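Local coordinates for protein alkaline phosphatase (Thermus thermophilus, PDB 7KWD) that probably hydrolyses phosphate monoesters as a homodimeric alkaline phosphatase that depends on zinc and magnesium ions, at residues N100-G105 and I313-H318; H459-M464 and L470-P475. All coordinates share one frame; numbering follows the deposited sequence.

Contact 1. Residues N100-G105 and I313-H318; sequences NAFSCG and IVVSDH. With ZN (zinc ion), chain E.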
loop_
_atom_site.group_PDB
_atom_site.type_symbol
_atom_site.label_atom_id
_atom_site.label_comp_id
_atom_site.label_asym_id
_atom_site.label_seq_id
_atom_site.Cartn_x
_atom_site.Cartn_y
_atom_site.Cartn_z
ATOM N N ASN A 100 21.060 -4.328 -1.908
ATOM C CA ASN A 100 22.202 -4.008 -1.061
ATOM C C ASN A 100 21.805 -3.890 0.404
ATOM O O ASN A 100 22.537 -4.335 1.292
ATOM C CB ASN A 100 22.826 -2.697 -1.507
ATOM C CG ASN A 100 23.628 -2.833 -2.769
ATOM O OD1 ASN A 100 23.792 -3.927 -3.291
ATOM N ND2 ASN A 100 24.134 -1.706 -3.270
ATOM N N ALA A 101 20.669 -3.260 0.675
ATOM C CA ALA A 101 20.213 -3.135 2.052
ATOM C C ALA A 101 20.039 -4.510 2.654
ATOM O O ALA A 101 20.480 -4.773 3.779
ATOM C CB ALA A 101 18.905 -2.342 2.106
ATOM N N PHE A 102 19.408 -5.417 1.896
ATOM C CA PHE A 102 19.257 -6.789 2.364
ATOM C C PHE A 102 20.612 -7.472 2.558
ATOM O O PHE A 102 20.857 -8.129 3.581
ATOM C CB PHE A 102 18.439 -7.616 1.372
ATOM C CG PHE A 102 17.002 -7.197 1.220
ATOM C CD1 PHE A 102 16.394 -6.333 2.112
ATOM C CD2 PHE A 102 16.251 -7.700 0.172
ATOM C CE1 PHE A 102 15.067 -5.987 1.970
ATOM C CE2 PHE A 102 14.933 -7.345 0.024
ATOM C CZ PHE A 102 14.334 -6.490 0.927
ATOM N N SER A 103 21.483 -7.386 1.542
ATOM C CA SER A 103 22.649 -8.266 1.493
ATOM C C SER A 103 23.847 -7.675 2.205
ATOM O O SER A 103 24.746 -8.424 2.575
ATOM C CB SER A 103 23.055 -8.588 0.049
ATOM O OG SER A 103 23.544 -7.422 -0.568
ATOM N N CYS A 104 23.871 -6.358 2.411
ATOM C CA CYS A 104 25.008 -5.701 3.026
ATOM C C CYS A 104 24.676 -4.986 4.324
ATOM O O CYS A 104 25.591 -4.736 5.095
ATOM C CB CYS A 104 25.649 -4.708 2.046
ATOM S SG CYS A 104 26.219 -5.466 0.512
ATOM N N GLY A 105 23.400 -4.716 4.610
ATOM C CA GLY A 105 22.989 -4.126 5.870
ATOM C C GLY A 105 23.166 -2.628 5.969
ATOM O O GLY A 105 23.102 -2.083 7.075
ATOM N N ILE A 313 12.564 -16.594 4.578
ATOM C CA ILE A 313 12.214 -15.177 4.610
ATOM C C ILE A 313 11.517 -14.846 3.301
ATOM O O ILE A 313 12.091 -15.076 2.234
ATOM C CB ILE A 313 13.458 -14.281 4.793
ATOM C CG1 ILE A 313 14.156 -14.590 6.108
ATOM C CG2 ILE A 313 13.047 -12.796 4.680
ATOM C CD1 ILE A 313 15.347 -13.671 6.416
ATOM N N VAL A 314 10.314 -14.277 3.380
ATOM C CA VAL A 314 9.569 -13.806 2.211
ATOM C C VAL A 314 9.435 -12.294 2.334
ATOM O O VAL A 314 8.901 -11.787 3.329
ATOM C CB VAL A 314 8.197 -14.481 2.095
ATOM C CG1 VAL A 314 7.518 -14.114 0.790
ATOM C CG2 VAL A 314 8.369 -15.971 2.181
ATOM N N VAL A 315 9.921 -11.570 1.332
ATOM C CA VAL A 315 10.041 -10.127 1.451
ATOM C C VAL A 315 9.844 -9.486 0.089
ATOM O O VAL A 315 10.296 -10.011 -0.942
ATOM C CB VAL A 315 11.412 -9.736 2.038
ATOM C CG1 VAL A 315 12.514 -10.069 1.057
ATOM C CG2 VAL A 315 11.429 -8.253 2.447
ATOM N N SER A 316 9.185 -8.339 0.089
ATOM C CA SER A 316 9.182 -7.477 -1.084
ATOM C C SER A 316 10.317 -6.470 -0.959
ATOM O O SER A 316 10.595 -5.976 0.146
ATOM C CB SER A 316 7.848 -6.740 -1.214
ATOM O OG SER A 316 7.965 -5.748 -2.229
ATOM N N ASP A 317 10.977 -6.144 -2.088
ATOM C CA ASP A 317 12.069 -5.168 -2.005
ATOM C C ASP A 317 11.615 -3.719 -2.115
ATOM O O ASP A 317 12.354 -2.825 -1.698
ATOM C CB ASP A 317 13.155 -5.460 -3.053
ATOM C CG ASP A 317 12.711 -5.234 -4.457
ATOM O OD1 ASP A 317 11.499 -5.282 -4.773
ATOM O OD2 ASP A 317 13.617 -5.022 -5.290
ATOM N N HIS A 318 10.429 -3.475 -2.661
ATOM C CA HIS A 318 9.779 -2.168 -2.700
ATOM C C HIS A 318 8.473 -2.362 -3.470
ATOM O O HIS A 318 8.294 -3.361 -4.183
ATOM C CB HIS A 318 10.608 -1.098 -3.418
ATOM C CG HIS A 318 11.029 -1.550 -4.767
ATOM N ND1 HIS A 318 10.178 -1.526 -5.854
ATOM C CD2 HIS A 318 12.155 -2.155 -5.182
ATOM C CE1 HIS A 318 10.783 -2.059 -6.890
ATOM N NE2 HIS A 318 11.988 -2.429 -6.510
HETATM ZN ZN ZN E . 13.095 -4.238 -7.251
#
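Phe102 and Asp317 have the nearest CA atoms of the two segments, 8.6 Å apart, where the last turn of helix 95-104 faces residues 313-318 of strand 310-325. Across that gap the contact is carried by one large side chain. With CG anti to its carbonyl carbon (chi1 -66°), Phe102 directs its ring at the strand and meets Val315, which comes from the opposite direction with both its methyls: Phe102 CZ lies 3.7 Å from Val315 CG2, and Phe102 CE2 lies 3.8 Å from Val315 CG1. The carbonyl oxygen of Ser316 approaches the same ring at its edge, in plane, 3.9 Å from Phe102 CZ. Beyond it, Phe102 CE2 touches Asp317 CB at 4.0 Å. The methylene of Asp317 thus packs against the ring, while its carboxylate is led away to the metal. Asp317 OD2 binds the zinc ion at 2.2 Å, as does His318 NE2, and Ser95 OG and Asp47 OD1 complete the site. The other oxygen, Asp317 OD1, takes a hydrogen bond from Gly48 N and lies above one face of the His318 imidazole, toward its rim. Zinc thus holds one carboxylate oxygen and the Gly48 N-H the other, which should limit rotation of the group. Ser95, the predicted phosphoserine nucleophile, starts the helix that carries Phe102, so the contact joins that helix to a strand bearing zinc ligands. Around it, Phe152 of helix 147-153 and Val460 of helix 459-468 also pack on Phe102, and strand 310-325 runs between parallel strand 40-46 and antiparallel strand 438-443.

Contact 2. Residues H459-M464 and L470-P475; sequences HVFRLM and LRYQNP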
loop_
_atom_site.group_PDB
_atom_site.type_symbol
_atom_site.label_atom_id
_atom_site.label_comp_id
_atom_site.label_asym_id
_atom_site.label_seq_id
_atom_site.Cartn_x
_atom_site.Cartn_y
_atom_site.Cartn_z
ATOM N N HIS A 459 17.417 -4.231 8.127
ATOM C CA HIS A 459 17.298 -5.237 9.172
ATOM C C HIS A 459 17.236 -6.642 8.599
ATOM O O HIS A 459 17.535 -7.617 9.308
ATOM C CB HIS A 459 16.080 -4.983 10.027
ATOM C CG HIS A 459 16.106 -5.745 11.303
ATOM N ND1 HIS A 459 17.130 -5.616 12.215
ATOM C CD2 HIS A 459 15.281 -6.700 11.787
ATOM C CE1 HIS A 459 16.911 -6.435 13.227
ATOM N NE2 HIS A 459 15.791 -7.094 12.996
ATOM N N VAL A 460 16.863 -6.775 7.320
ATOM C CA VAL A 460 16.872 -8.098 6.733
ATOM C C VAL A 460 18.282 -8.678 6.778
ATOM O O VAL A 460 18.470 -9.879 7.044
ATOM C CB VAL A 460 16.296 -8.064 5.312
ATOM C CG1 VAL A 460 16.617 -9.370 4.666
ATOM C CG2 VAL A 460 14.801 -7.772 5.398
ATOM N N PHE A 461 19.296 -7.831 6.578
ATOM C CA PHE A 461 20.680 -8.270 6.739
ATOM C C PHE A 461 20.943 -8.825 8.138
ATOM O O PHE A 461 21.527 -9.897 8.287
ATOM C CB PHE A 461 21.611 -7.099 6.458
ATOM C CG PHE A 461 23.076 -7.427 6.599
ATOM C CD1 PHE A 461 23.726 -8.192 5.641
ATOM C CD2 PHE A 461 23.797 -6.967 7.696
ATOM C CE1 PHE A 461 25.074 -8.476 5.753
ATOM C CE2 PHE A 461 25.136 -7.263 7.825
ATOM C CZ PHE A 461 25.781 -8.008 6.847
ATOM N N ARG A 462 20.498 -8.108 9.180
ATOM C CA ARG A 462 20.695 -8.586 10.546
ATOM C C ARG A 462 19.976 -9.900 10.804
ATOM O O ARG A 462 20.513 -10.790 11.480
ATOM C CB ARG A 462 20.230 -7.517 11.536
ATOM C CG ARG A 462 21.106 -6.296 11.434
ATOM C CD ARG A 462 20.873 -5.300 12.547
ATOM N NE ARG A 462 21.338 -4.012 12.081
ATOM C CZ ARG A 462 20.556 -3.151 11.447
ATOM N NH1 ARG A 462 19.275 -3.447 11.257
ATOM N NH2 ARG A 462 21.056 -2.008 11.016
ATOM N N LEU A 463 18.761 -10.050 10.273
ATOM C CA LEU A 463 18.041 -11.300 10.461
ATOM C C LEU A 463 18.757 -12.459 9.782
ATOM O O LEU A 463 18.838 -13.562 10.333
ATOM C CB LEU A 463 16.626 -11.184 9.908
ATOM C CG LEU A 463 15.726 -10.128 10.533
ATOM C CD1 LEU A 463 14.445 -10.064 9.703
ATOM C CD2 LEU A 463 15.459 -10.462 11.942
ATOM N N MET A 464 19.249 -12.244 8.567
ATOM C CA MET A 464 19.988 -13.310 7.902
ATOM C C MET A 464 21.232 -13.676 8.694
ATOM O O MET A 464 21.569 -14.868 8.831
ATOM C CB MET A 464 20.369 -12.898 6.489
ATOM C CG MET A 464 19.173 -12.670 5.612
ATOM S SD MET A 464 19.551 -12.688 3.857
ATOM C CE MET A 464 20.520 -11.201 3.651
ATOM N N LEU A 470 26.274 -15.488 11.084
ATOM C CA LEU A 470 27.118 -14.814 10.117
ATOM C C LEU A 470 26.924 -13.316 10.211
ATOM O O LEU A 470 26.868 -12.608 9.200
ATOM C CB LEU A 470 26.824 -15.312 8.706
ATOM C CG LEU A 470 27.289 -16.744 8.440
ATOM C CD1 LEU A 470 26.800 -17.243 7.094
ATOM C CD2 LEU A 470 28.792 -16.853 8.536
ATOM N N ARG A 471 26.814 -12.804 11.432
ATOM C CA ARG A 471 26.849 -11.358 11.607
ATOM C C ARG A 471 28.249 -10.803 11.382
ATOM O O ARG A 471 29.228 -11.287 11.955
ATOM C CB ARG A 471 26.387 -10.976 13.002
ATOM C CG ARG A 471 24.949 -11.423 13.337
ATOM C CD ARG A 471 24.627 -10.764 14.663
ATOM N NE ARG A 471 23.515 -11.314 15.442
ATOM C CZ ARG A 471 23.503 -12.504 16.036
ATOM N NH1 ARG A 471 24.538 -13.372 15.937
ATOM N NH2 ARG A 471 22.435 -12.818 16.736
ATOM N N TYR A 472 28.318 -9.769 10.553
ATOM C CA TYR A 472 29.505 -8.965 10.296
ATOM C C TYR A 472 28.996 -7.593 9.883
ATOM O O TYR A 472 27.789 -7.382 9.726
ATOM C CB TYR A 472 30.381 -9.590 9.221
ATOM C CG TYR A 472 29.695 -9.693 7.879
ATOM C CD1 TYR A 472 28.845 -10.772 7.578
ATOM C CD2 TYR A 472 29.909 -8.738 6.904
ATOM C CE1 TYR A 472 28.257 -10.886 6.326
ATOM C CE2 TYR A 472 29.304 -8.825 5.666
ATOM C CZ TYR A 472 28.488 -9.898 5.374
ATOM O OH TYR A 472 27.876 -9.976 4.132
ATOM N N GLN A 473 29.897 -6.657 9.688
ATOM C CA GLN A 473 29.525 -5.287 9.376
ATOM C C GLN A 473 30.168 -4.848 8.067
ATOM O O GLN A 473 31.231 -5.341 7.682
ATOM C CB GLN A 473 29.932 -4.328 10.497
ATOM C CG GLN A 473 31.414 -4.300 10.806
ATOM C CD GLN A 473 31.746 -3.237 11.845
ATOM O OE1 GLN A 473 31.689 -3.504 13.044
ATOM N NE2 GLN A 473 32.078 -2.028 11.390
ATOM N N ASN A 474 29.480 -3.937 7.376
ATOM C CA ASN A 474 29.910 -3.264 6.169
ATOM C C ASN A 474 29.989 -1.779 6.488
ATOM O O ASN A 474 29.232 -1.280 7.327
ATOM C CB ASN A 474 28.933 -3.491 5.004
ATOM C CG ASN A 474 29.243 -4.765 4.216
ATOM O OD1 ASN A 474 30.346 -4.963 3.742
ATOM N ND2 ASN A 474 28.240 -5.629 4.070
ATOM N N PRO A 475 30.861 -1.051 5.819
ATOM C CA PRO A 475 30.941 0.383 6.095
ATOM C C PRO A 475 29.703 1.146 5.660
ATOM O O PRO A 475 28.966 0.757 4.744
ATOM C CB PRO A 475 32.184 0.834 5.308
ATOM C CG PRO A 475 32.342 -0.220 4.205
ATOM C CD PRO A 475 31.859 -1.507 4.841
#
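Phe461 and Tyr472 form a T-shaped pair between helix 459-468 and the loop that follows it. The planes stand at 85° and the centroids are 5.1 Å apart, with the edge of Phe461 directed into one face of Tyr472. Phe461 CZ leads, 3.6 Å from Tyr472 CZ and nearer the rim of the phenol than its middle; beside it, Phe461 CE1 is 3.6 Å from Tyr472 OH. The extended first torsion of Phe461 (chi1 180°) places CG opposite the backbone N and carries the ring from the helix flank to the loop. At a different part of its edge, Phe461 CE2 meets the carbonyl oxygen of Tyr472 at 3.3 Å, in the ring plane, so this one residue of the loop engages Phe461 through both its side chain and its backbone. Tyr472 CG lies between its own N and carbonyl carbon (chi1 62°), which folds the phenol back toward the helix. The phenol's far end is fixed by a hydrogen bond from Tyr472 OH to Lys123 O. Asn474 ND2 comes obliquely to Phe461 CZ at 4.4 Å, a looser contact, while Asn474 OD1 accepts from Lys123 N. With a leucine in place of Tyr472, the Phe461 edge would probably lose the flat face it meets, and Lys123 O would be left without its hydroxyl partner. Phe125 and Ala128 of helix 125-131 pack against Phe461 and Tyr472 respectively. Between helix and loop the attraction is thus aromatic and dispersive, with ring C-H groups set against pi electrons and a carbonyl oxygen, whereas the directional hydrogen bonds of the loop side chains tie it to Lys123 and, through Asn474 ND2, to Cys104 O at the end of helix 95-104.

Contacts 1 and 2 lie side by side, centres about 11 Å apart, joined through the end of helix 95-104. There Cys104 O probably accepts a hydrogen bond from Asn474 ND2 at 3.0 Å, linking 100-105 to the loop 470-475. Helix 459-468 meets the same helix end: Ser103 O lies 3.2 Å from Phe461 CE1. Contact 1 holds two zinc ligands, and the side chain of Asp317 is about 5 Å from the bound magnesium ion, whereas contact 2 holds none of the metal ligands. The end of helix 95-104 thus touches both the strand that carries zinc ligands and the more peripheral aromatic pair.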